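PDB 5O15: AmbC from Sorangium cellulosum, which probably dehydrates a polyketide intermediate and then cyclises it to an oxygen heterocycle during ambruticin biosynthesis. Local coordinates for residues Trp47-Gly55 with Ala168-Phe177; Ala139-Ala148 with Glu275-Arg286. All blocks are in the same frame, centred on the assembly; numbering follows the deposited sequence. Where two conformers were deposited one is given.

In the fold
From the N terminus the chain first passes residues 47-55, a 3-10 turn and short strand in the first half of this double hotdog protein. Residues 139-148 come next, in the loop after strand 129-137, and then 168-177, where contact 1 closes by packing A168 of helix 167-170 and residues 172-177 onto 47-55. Contact 2 closes last, when the hairpin of strands 269-277 and 283-295 meets the loop 139-148. The two closures cross instead of nesting. They lie on opposite sides of the chain's centre, their own centres about 28 Å apart, and each ties an earlier part of the chain to the second half.

Contact 1. Residues Trp47-Gly55 with Ala168-Phe177; sequences WVLDHVVLG and ALDAWVGPAF
H51 covers one face of the F177 ring, the apolar centre, and W47 meets its rim. The CB of H51 comes within 3.6 Å of F177 CE2 in a CH-pi contact. With CG anti to the backbone N (chi1 -167°), the imidazole swings across the phenyl and points its CD2 edge at that face, an edge-to-face pair with the planes inclined at 56°. W47 CZ3 is 3.9 Å from F177 CZ, which lies near the indole plane, while the carbonyl O of W47 sits at the phenyl edge.

H51 and G55 fit the HxxxGxxxxP motif of polyketide synthase dehydratases, whose histidine is catalytic in relatives. Here H51 ND1 is hydrogen-bonded to I58 O, which helps fix the ring's rotation. F177 also touches D215 and Q219 of helix 211-225, so the ring packs between residues 47-51 and that helix.

Farther out, W172 lays its indole against the backbone of L54 and G55. L54 CA stands 3.6 Å from W172 NE1, over the five-membered ring, and G55 CA lies over the six-membered one. Glycine suits the place, since a side chain would press on the indole and, at this positive phi, on the carbonyl O of L54. L54 CD2 reaches A168 CB, and a water links V52 O, L54 N and A168 O.

D50 makes the polar edge. Its carbonyl O accepts from G174 N at 2.9 Å, nearly straight (174°) and on a lone pair. G174, having no side chain, lets D50 CG approach its CA to 3.6 Å. D50 OD2 then takes A176 N, also at 2.9 Å, on its anti side.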
loop_
_atom_site.group_PDB
_atom_site.type_symbol
_atom_site.label_atom_id
_atom_site.label_comp_id
_atom_site.label_asym_id
_atom_site.label_seq_id
_atom_site.Cartn_x
_atom_site.Cartn_y
_atom_site.Cartn_z
ATOM N N TRP A 47 1.550 2.126 15.250
ATOM C CA TRP A 47 1.355 0.967 14.391
ATOM C C TRP A 47 2.348 0.893 13.236
ATOM O O TRP A 47 2.655 -0.217 12.780
ATOM C CB TRP A 47 -0.073 0.892 13.859
ATOM C CG TRP A 47 -0.500 2.044 12.984
ATOM C CD1 TRP A 47 -1.075 3.219 13.381
ATOM C CD2 TRP A 47 -0.407 2.120 11.555
ATOM N NE1 TRP A 47 -1.330 4.022 12.290
ATOM C CE2 TRP A 47 -0.940 3.359 11.161
ATOM C CE3 TRP A 47 0.057 1.248 10.571
ATOM C CZ2 TRP A 47 -1.017 3.736 9.851
ATOM C CZ3 TRP A 47 -0.012 1.653 9.255
ATOM C CH2 TRP A 47 -0.540 2.883 8.919
ATOM N N VAL A 48 2.829 2.041 12.705
ATOM C CA VAL A 48 3.715 1.946 11.550
ATOM C C VAL A 48 4.998 1.222 11.915
ATOM O O VAL A 48 5.658 0.648 11.045
ATOM C CB VAL A 48 4.013 3.329 10.919
ATOM C CG1 VAL A 48 2.733 3.959 10.444
ATOM C CG2 VAL A 48 4.763 4.261 11.865
ATOM N N LEU A 49 5.396 1.279 13.192
ATOM C CA LEU A 49 6.619 0.626 13.650
ATOM C C LEU A 49 6.525 -0.887 13.619
ATOM O O LEU A 49 7.550 -1.564 13.776
ATOM C CB LEU A 49 6.990 1.115 15.054
ATOM C CG LEU A 49 7.269 2.618 15.171
ATOM C CD1 LEU A 49 7.467 3.002 16.653
ATOM C CD2 LEU A 49 8.463 2.989 14.305
ATOM N N ASP A 50 5.316 -1.445 13.480
ATOM C CA ASP A 50 5.194 -2.878 13.305
ATOM C C ASP A 50 5.627 -3.328 11.920
ATOM O O ASP A 50 5.757 -4.550 11.694
ATOM C CB ASP A 50 3.740 -3.302 13.516
ATOM C CG ASP A 50 3.279 -3.254 14.970
ATOM O OD1 ASP A 50 4.107 -3.004 15.860
ATOM O OD2 ASP A 50 2.065 -3.484 15.190
ATOM N N HIS A 51 5.906 -2.388 11.000
ATOM C CA HIS A 51 6.304 -2.749 9.643
ATOM C C HIS A 51 7.816 -2.909 9.577
ATOM O O HIS A 51 8.566 -2.060 9.082
ATOM C CB HIS A 51 5.816 -1.731 8.615
ATOM C CG HIS A 51 5.946 -2.238 7.220
ATOM N ND1 HIS A 51 6.863 -1.711 6.340
ATOM C CD2 HIS A 51 5.310 -3.217 6.546
ATOM C CE1 HIS A 51 6.776 -2.337 5.180
ATOM N NE2 HIS A 51 5.841 -3.271 5.281
ATOM N N VAL A 52 8.263 -4.064 10.079
ATOM C CA VAL A 52 9.669 -4.433 10.105
ATOM C C VAL A 52 9.939 -5.326 8.909
ATOM O O VAL A 52 9.353 -6.415 8.804
ATOM C CB VAL A 52 10.047 -5.126 11.422
ATOM C CG1 VAL A 52 11.537 -5.433 11.438
ATOM C CG2 VAL A 52 9.631 -4.268 12.623
ATOM N N VAL A 53 10.820 -4.863 8.004
ATOM C CA VAL A 53 11.106 -5.558 6.761
ATOM C C VAL A 53 12.506 -6.147 6.872
ATOM O O VAL A 53 13.514 -5.437 6.790
ATOM C CB VAL A 53 11.000 -4.620 5.563
ATOM C CG1 VAL A 53 11.306 -5.381 4.326
ATOM C CG2 VAL A 53 9.605 -4.005 5.505
ATOM N N LEU A 54 12.567 -7.456 7.153
ATOM C CA LEU A 54 13.846 -8.168 7.250
ATOM C C LEU A 54 14.792 -7.480 8.232
ATOM O O LEU A 54 16.003 -7.411 8.018
ATOM C CB LEU A 54 14.510 -8.364 5.881
ATOM C CG LEU A 54 13.691 -9.048 4.785
ATOM C CD1 LEU A 54 14.446 -9.086 3.465
ATOM C CD2 LEU A 54 13.244 -10.469 5.230
ATOM N N GLY A 55 14.233 -6.944 9.310
ATOM C CA GLY A 55 14.991 -6.286 10.351
ATOM C C GLY A 55 15.023 -4.765 10.267
ATOM O O GLY A 55 15.474 -4.127 11.226
ATOM N N ALA A 168 10.035 -14.631 6.335
ATOM C CA ALA A 168 10.220 -13.228 5.957
ATOM C C ALA A 168 9.149 -12.324 6.544
ATOM O O ALA A 168 9.383 -11.110 6.651
ATOM C CB ALA A 168 10.292 -13.104 4.428
ATOM N N LEU A 169 7.969 -12.849 6.880
ATOM C CA LEU A 169 6.938 -12.082 7.562
ATOM C C LEU A 169 6.992 -12.315 9.068
ATOM O O LEU A 169 7.162 -11.401 9.869
ATOM C CB LEU A 169 5.554 -12.432 7.027
ATOM C CG LEU A 169 5.318 -12.047 5.572
ATOM C CD1 LEU A 169 3.963 -12.513 5.155
ATOM C CD2 LEU A 169 5.418 -10.517 5.368
ATOM N N ASP A 170 6.828 -13.581 9.472
ATOM C CA ASP A 170 6.562 -13.946 10.857
ATOM C C ASP A 170 7.751 -13.700 11.765
ATOM O O ASP A 170 7.557 -13.538 12.974
ATOM C CB ASP A 170 6.041 -15.389 10.926
ATOM C CG ASP A 170 4.691 -15.504 10.309
ATOM O OD1 ASP A 170 3.815 -14.701 10.684
ATOM O OD2 ASP A 170 4.469 -16.350 9.423
ATOM N N ALA A 171 8.975 -13.728 11.260
ATOM C CA ALA A 171 10.106 -13.421 12.120
ATOM C C ALA A 171 10.173 -11.960 12.512
ATOM O O ALA A 171 10.917 -11.612 13.433
ATOM C CB ALA A 171 11.412 -13.834 11.458
ATOM N N TRP A 172 9.434 -11.087 11.804
ATOM C CA TRP A 172 9.732 -9.665 11.852
ATOM C C TRP A 172 8.558 -8.781 12.237
ATOM O O TRP A 172 8.727 -7.850 13.021
ATOM C CB TRP A 172 10.264 -9.232 10.489
ATOM C CG TRP A 172 11.521 -9.907 10.070
ATOM C CD1 TRP A 172 11.664 -10.765 9.041
ATOM C CD2 TRP A 172 12.797 -9.800 10.694
ATOM N NE1 TRP A 172 12.960 -11.191 8.958
ATOM C CE2 TRP A 172 13.681 -10.604 9.959
ATOM C CE3 TRP A 172 13.285 -9.087 11.795
ATOM C CZ2 TRP A 172 15.039 -10.697 10.263
ATOM C CZ3 TRP A 172 14.639 -9.193 12.107
ATOM C CH2 TRP A 172 15.490 -9.994 11.340
ATOM N N VAL A 173 7.404 -8.944 11.601
ATOM C CA VAL A 173 6.415 -7.884 11.680
ATOM C C VAL A 173 5.665 -7.943 13.003
ATOM O O VAL A 173 5.569 -8.980 13.683
ATOM C CB VAL A 173 5.440 -7.911 10.508
ATOM C CG1 VAL A 173 6.150 -7.878 9.198
ATOM C CG2 VAL A 173 4.492 -9.052 10.567
ATOM N N GLY A 174 5.138 -6.792 13.385
ATOM C CA GLY A 174 4.307 -6.673 14.545
ATOM C C GLY A 174 2.839 -6.823 14.226
ATOM O O GLY A 174 2.434 -7.044 13.078
ATOM N N PRO A 175 2.002 -6.732 15.267
ATOM C CA PRO A 175 0.586 -7.111 15.118
ATOM C C PRO A 175 -0.193 -6.344 14.064
ATOM O O PRO A 175 -1.122 -6.888 13.471
ATOM C CB PRO A 175 0.020 -6.822 16.516
ATOM C CG PRO A 175 1.154 -6.893 17.421
ATOM C CD PRO A 175 2.367 -6.494 16.679
ATOM N N ALA A 176 0.136 -5.076 13.801
ATOM C CA ALA A 176 -0.651 -4.312 12.830
ATOM C C ALA A 176 -0.529 -4.887 11.425
ATOM O O ALA A 176 -1.392 -4.622 10.578
ATOM C CB ALA A 176 -0.232 -2.841 12.815
ATOM N N PHE A 177 0.519 -5.664 11.159
ATOM C CA PHE A 177 0.805 -6.223 9.841
ATOM C C PHE A 177 0.554 -7.721 9.803
ATOM O O PHE A 177 1.185 -8.441 9.027
ATOM C CB PHE A 177 2.184 -5.793 9.340
ATOM C CG PHE A 177 2.199 -4.339 9.073
ATOM C CD1 PHE A 177 1.788 -3.837 7.851
ATOM C CD2 PHE A 177 2.513 -3.433 10.070
ATOM C CE1 PHE A 177 1.726 -2.464 7.629
ATOM C CE2 PHE A 177 2.427 -2.083 9.869
ATOM C CZ PHE A 177 2.059 -1.607 8.638
HETATM O O HOH W 1 9.877 -8.444 6.947
#

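Contact 2. Residues Ala139-Ala148 with Glu275-Arg286; sequences APAAATTAWA and ELADAQGQPVAR. With GOL (glycerol), chain C.
T145 and R286 reach across from similar first torsions. T145 OG1 sits between its backbone N and carbonyl carbon (chi1 51°), which aims it at G281 O. The CG of R286, in one of two conformers, is placed likewise (chi1 55°), and its chain runs extended to NE, which brings A142 CA over one guanidinium face. The partner is a beta-hairpin of the second hotdog: the ends of strands 269-277 and 283-295, joined through a type I turn, D278 to G281, with a classic bulge where V284 and A285 face L276. Loop 139-148 drapes over it.

T145 OG1 donates to G281 O at 2.7 Å and accepts from O2 of a glycerol, probably left from crystallisation; the same O2 accepts from T145 N. The methyl of T145 turns inward, CG2 lying 3.9 Å from A277 CB. A148 joins it there, its CB 3.7 Å from A277 CB; such close backbones suit alanine.

W147 brings CZ2 to 3.6 Å from E275 O, its indole steep to the carboxylate (82°), and NE1 gives E275 OE1 a long, bent bond of 3.3 Å from above the carboxylate plane. A water bridges the same OE1 to T144 O, while OE2 pairs with R258, so both acid oxygens are occupied.

In that conformer of R286, NH2 donates to P140 O at 2.9 Å, within the guanidinium plane, and NE to A141 O at 3.1 Å, tilted from that plane; NH1 bridges to E248. Arginine suits the place because these nitrogens serve two successive carbonyls and a carboxylate together. At the hairpin tip, where G281 tolerates positive phi, D278 OD1 forms an Asx turn, accepting from Q280 N at 2.8 Å and from Q282 N on the opposite face of its carboxylate plane.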
loop_
_atom_site.group_PDB
_atom_site.type_symbol
_atom_site.label_atom_id
_atom_site.label_comp_id
_atom_site.label_asym_id
_atom_site.label_seq_id
_atom_site.Cartn_x
_atom_site.Cartn_y
_atom_site.Cartn_z
ATOM N N ALA A 139 -9.879 7.381 -13.918
ATOM C CA ALA A 139 -9.988 6.055 -13.325
ATOM C C ALA A 139 -10.124 4.997 -14.415
ATOM O O ALA A 139 -10.693 5.251 -15.485
ATOM C CB ALA A 139 -11.191 5.984 -12.397
ATOM N N PRO A 140 -9.607 3.808 -14.171
ATOM C CA PRO A 140 -9.726 2.720 -15.134
ATOM C C PRO A 140 -11.116 2.125 -15.022
ATOM O O PRO A 140 -11.917 2.519 -14.166
ATOM C CB PRO A 140 -8.679 1.731 -14.638
ATOM C CG PRO A 140 -8.714 1.909 -13.172
ATOM C CD PRO A 140 -8.828 3.401 -12.996
ATOM N N ALA A 141 -11.385 1.166 -15.902
ATOM C CA ALA A 141 -12.693 0.544 -15.945
ATOM C C ALA A 141 -13.036 -0.075 -14.597
ATOM O O ALA A 141 -12.167 -0.546 -13.859
ATOM C CB ALA A 141 -12.735 -0.539 -17.022
ATOM N N ALA A 142 -14.314 -0.008 -14.262
ATOM C CA ALA A 142 -14.800 -0.679 -13.070
ATOM C C ALA A 142 -14.677 -2.199 -13.215
ATOM O O ALA A 142 -14.785 -2.756 -14.311
ATOM C CB ALA A 142 -16.259 -0.295 -12.822
ATOM N N ALA A 143 -14.429 -2.871 -12.092
ATOM C CA ALA A 143 -14.395 -4.336 -12.038
ATOM C C ALA A 143 -15.469 -4.857 -11.093
ATOM O O ALA A 143 -15.593 -4.359 -9.977
ATOM C CB ALA A 143 -13.037 -4.836 -11.553
ATOM N N THR A 144 -16.237 -5.836 -11.548
ATOM C CA THR A 144 -17.299 -6.359 -10.721
ATOM C C THR A 144 -16.739 -6.933 -9.417
ATOM O O THR A 144 -15.629 -7.463 -9.377
ATOM C CB THR A 144 -18.068 -7.456 -11.482
ATOM O OG1 THR A 144 -19.088 -7.995 -10.634
ATOM C CG2 THR A 144 -17.175 -8.621 -11.905
ATOM N N THR A 145 -17.571 -6.928 -8.373
ATOM C CA THR A 145 -17.297 -7.601 -7.113
ATOM C C THR A 145 -18.246 -8.768 -6.889
ATOM O O THR A 145 -18.451 -9.189 -5.760
ATOM C CB THR A 145 -17.331 -6.609 -5.950
ATOM O OG1 THR A 145 -18.559 -5.862 -6.008
ATOM C CG2 THR A 145 -16.112 -5.648 -6.030
ATOM N N ALA A 146 -18.781 -9.334 -7.968
ATOM C CA ALA A 146 -19.634 -10.508 -7.830
ATOM C C ALA A 146 -18.904 -11.676 -7.165
ATOM O O ALA A 146 -19.531 -12.512 -6.504
ATOM C CB ALA A 146 -20.182 -10.922 -9.192
ATOM N N TRP A 147 -17.578 -11.720 -7.297
ATOM C CA TRP A 147 -16.783 -12.761 -6.659
ATOM C C TRP A 147 -16.849 -12.701 -5.138
ATOM O O TRP A 147 -16.545 -13.701 -4.490
ATOM C CB TRP A 147 -15.302 -12.671 -7.102
ATOM C CG TRP A 147 -14.685 -11.299 -6.933
ATOM C CD1 TRP A 147 -14.601 -10.311 -7.877
ATOM C CD2 TRP A 147 -14.121 -10.758 -5.734
ATOM N NE1 TRP A 147 -14.033 -9.195 -7.327
ATOM C CE2 TRP A 147 -13.735 -9.447 -6.014
ATOM C CE3 TRP A 147 -13.901 -11.259 -4.447
ATOM C CZ2 TRP A 147 -13.151 -8.620 -5.059
ATOM C CZ3 TRP A 147 -13.311 -10.437 -3.510
ATOM C CH2 TRP A 147 -12.963 -9.139 -3.807
ATOM N N ALA A 148 -17.222 -11.561 -4.556
ATOM C CA ALA A 148 -17.324 -11.397 -3.110
ATOM C C ALA A 148 -18.704 -11.772 -2.589
ATOM O O ALA A 148 -18.880 -11.882 -1.380
ATOM C CB ALA A 148 -17.007 -9.934 -2.751
ATOM N N GLU A 275 -8.310 -6.350 -6.091
ATOM C CA GLU A 275 -9.654 -5.813 -6.025
ATOM C C GLU A 275 -10.175 -6.014 -4.615
ATOM O O GLU A 275 -10.025 -7.104 -4.055
ATOM C CB GLU A 275 -10.574 -6.494 -7.024
ATOM C CG GLU A 275 -10.172 -6.337 -8.479
ATOM C CD GLU A 275 -10.842 -7.438 -9.253
ATOM O OE1 GLU A 275 -12.090 -7.438 -9.316
ATOM O OE2 GLU A 275 -10.134 -8.380 -9.689
ATOM N N LEU A 276 -10.814 -4.993 -4.060
ATOM C CA LEU A 276 -11.300 -5.008 -2.683
ATOM C C LEU A 276 -12.783 -4.692 -2.647
ATOM O O LEU A 276 -13.243 -3.759 -3.312
ATOM C CB LEU A 276 -10.526 -3.983 -1.850
ATOM C CG LEU A 276 -9.009 -4.162 -1.863
ATOM C CD1 LEU A 276 -8.304 -3.041 -1.138
ATOM C CD2 LEU A 276 -8.594 -5.498 -1.252
ATOM N N ALA A 277 -13.513 -5.461 -1.844
ATOM C CA ALA A 277 -14.941 -5.329 -1.661
ATOM C C ALA A 277 -15.285 -5.176 -0.186
ATOM O O ALA A 277 -14.660 -5.788 0.684
ATOM C CB ALA A 277 -15.660 -6.555 -2.231
ATOM N N ASP A 278 -16.318 -4.389 0.079
ATOM C CA ASP A 278 -16.817 -4.196 1.431
ATOM C C ASP A 278 -17.686 -5.358 1.884
ATOM O O ASP A 278 -17.952 -6.302 1.139
ATOM C CB ASP A 278 -17.520 -2.845 1.589
ATOM C CG ASP A 278 -18.879 -2.749 0.897
ATOM O OD1 ASP A 278 -19.530 -3.777 0.622
ATOM O OD2 ASP A 278 -19.280 -1.571 0.662
ATOM N N ALA A 279 -18.130 -5.274 3.140
ATOM C CA ALA A 279 -18.899 -6.344 3.779
ATOM C C ALA A 279 -20.243 -6.589 3.131
ATOM O O ALA A 279 -20.832 -7.644 3.373
ATOM C CB ALA A 279 -19.086 -6.013 5.257
ATOM N N GLN A 280 -20.737 -5.646 2.336
ATOM C CA GLN A 280 -21.994 -5.736 1.624
ATOM C C GLN A 280 -21.791 -6.161 0.177
ATOM O O GLN A 280 -22.736 -6.121 -0.606
ATOM C CB GLN A 280 -22.650 -4.341 1.634
ATOM C CG GLN A 280 -23.047 -3.868 2.994
ATOM C CD GLN A 280 -24.047 -2.758 2.895
ATOM O OE1 GLN A 280 -24.050 -1.926 1.942
ATOM N NE2 GLN A 280 -24.981 -2.778 3.829
ATOM N N GLY A 281 -20.579 -6.558 -0.191
ATOM C CA GLY A 281 -20.275 -7.054 -1.511
ATOM C C GLY A 281 -19.984 -5.968 -2.534
ATOM O O GLY A 281 -19.926 -6.275 -3.726
ATOM N N GLN A 282 -19.827 -4.718 -2.114
ATOM C CA GLN A 282 -19.696 -3.612 -3.038
ATOM C C GLN A 282 -18.237 -3.177 -3.181
ATOM O O GLN A 282 -17.426 -3.323 -2.266
ATOM C CB GLN A 282 -20.550 -2.437 -2.546
ATOM C CG GLN A 282 -22.052 -2.709 -2.528
ATOM C CD GLN A 282 -22.673 -2.721 -3.894
ATOM O OE1 GLN A 282 -21.976 -2.906 -4.883
ATOM N NE2 GLN A 282 -23.980 -2.517 -3.975
ATOM N N PRO A 283 -17.875 -2.556 -4.309
ATOM C CA PRO A 283 -16.478 -2.195 -4.534
ATOM C C PRO A 283 -16.001 -1.165 -3.532
ATOM O O PRO A 283 -16.679 -0.172 -3.256
ATOM C CB PRO A 283 -16.465 -1.640 -5.970
ATOM C CG PRO A 283 -17.720 -2.061 -6.578
ATOM C CD PRO A 283 -18.707 -2.372 -5.510
ATOM N N VAL A 284 -14.773 -1.350 -3.067
ATOM C CA VAL A 284 -14.059 -0.368 -2.257
ATOM C C VAL A 284 -12.878 0.234 -2.991
ATOM O O VAL A 284 -12.687 1.448 -2.960
ATOM C CB VAL A 284 -13.613 -0.955 -0.900
ATOM C CG1 VAL A 284 -12.644 -0.033 -0.185
ATOM C CG2 VAL A 284 -14.806 -1.240 -0.052
ATOM N N ALA A 285 -12.044 -0.585 -3.602
ATOM C CA ALA A 285 -10.830 -0.082 -4.238
ATOM C C ALA A 285 -10.322 -1.109 -5.205
ATOM O O ALA A 285 -10.631 -2.310 -5.079
ATOM C CB ALA A 285 -9.740 0.282 -3.237
ATOM N N ARG A 286 -9.479 -0.666 -6.126
ATOM C CA ARG A 286 -8.802 -1.604 -6.991
ATOM C C ARG A 286 -7.460 -1.029 -7.374
ATOM O O ARG A 286 -7.307 0.196 -7.530
ATOM C CB ARG A 286 -9.622 -1.947 -8.230
ATOM C CG ARG A 286 -10.041 -0.738 -9.030
ATOM C CD ARG A 286 -11.142 -1.109 -10.008
ATOM N NE ARG A 286 -11.510 0.008 -10.867
ATOM C CZ ARG A 286 -12.198 1.068 -10.456
ATOM N NH1 ARG A 286 -12.583 1.155 -9.181
ATOM N NH2 ARG A 286 -12.494 2.040 -11.322
HETATM C C1 GOL C . -21.856 -5.422 -9.849
HETATM O O1 GOL C . -20.973 -6.060 -10.788
HETATM C C2 GOL C . -21.272 -5.696 -8.444
HETATM O O2 GOL C . -20.082 -5.143 -8.270
HETATM C C3 GOL C . -22.297 -5.141 -7.424
HETATM O O3 GOL C . -21.746 -5.332 -6.201
HETATM O O HOH W 2 -13.656 -8.726 -10.950
HETATM O O HOH W 3 -13.549 -5.681 -8.000
HETATM O O HOH W 4 -21.233 -8.233 -5.277
#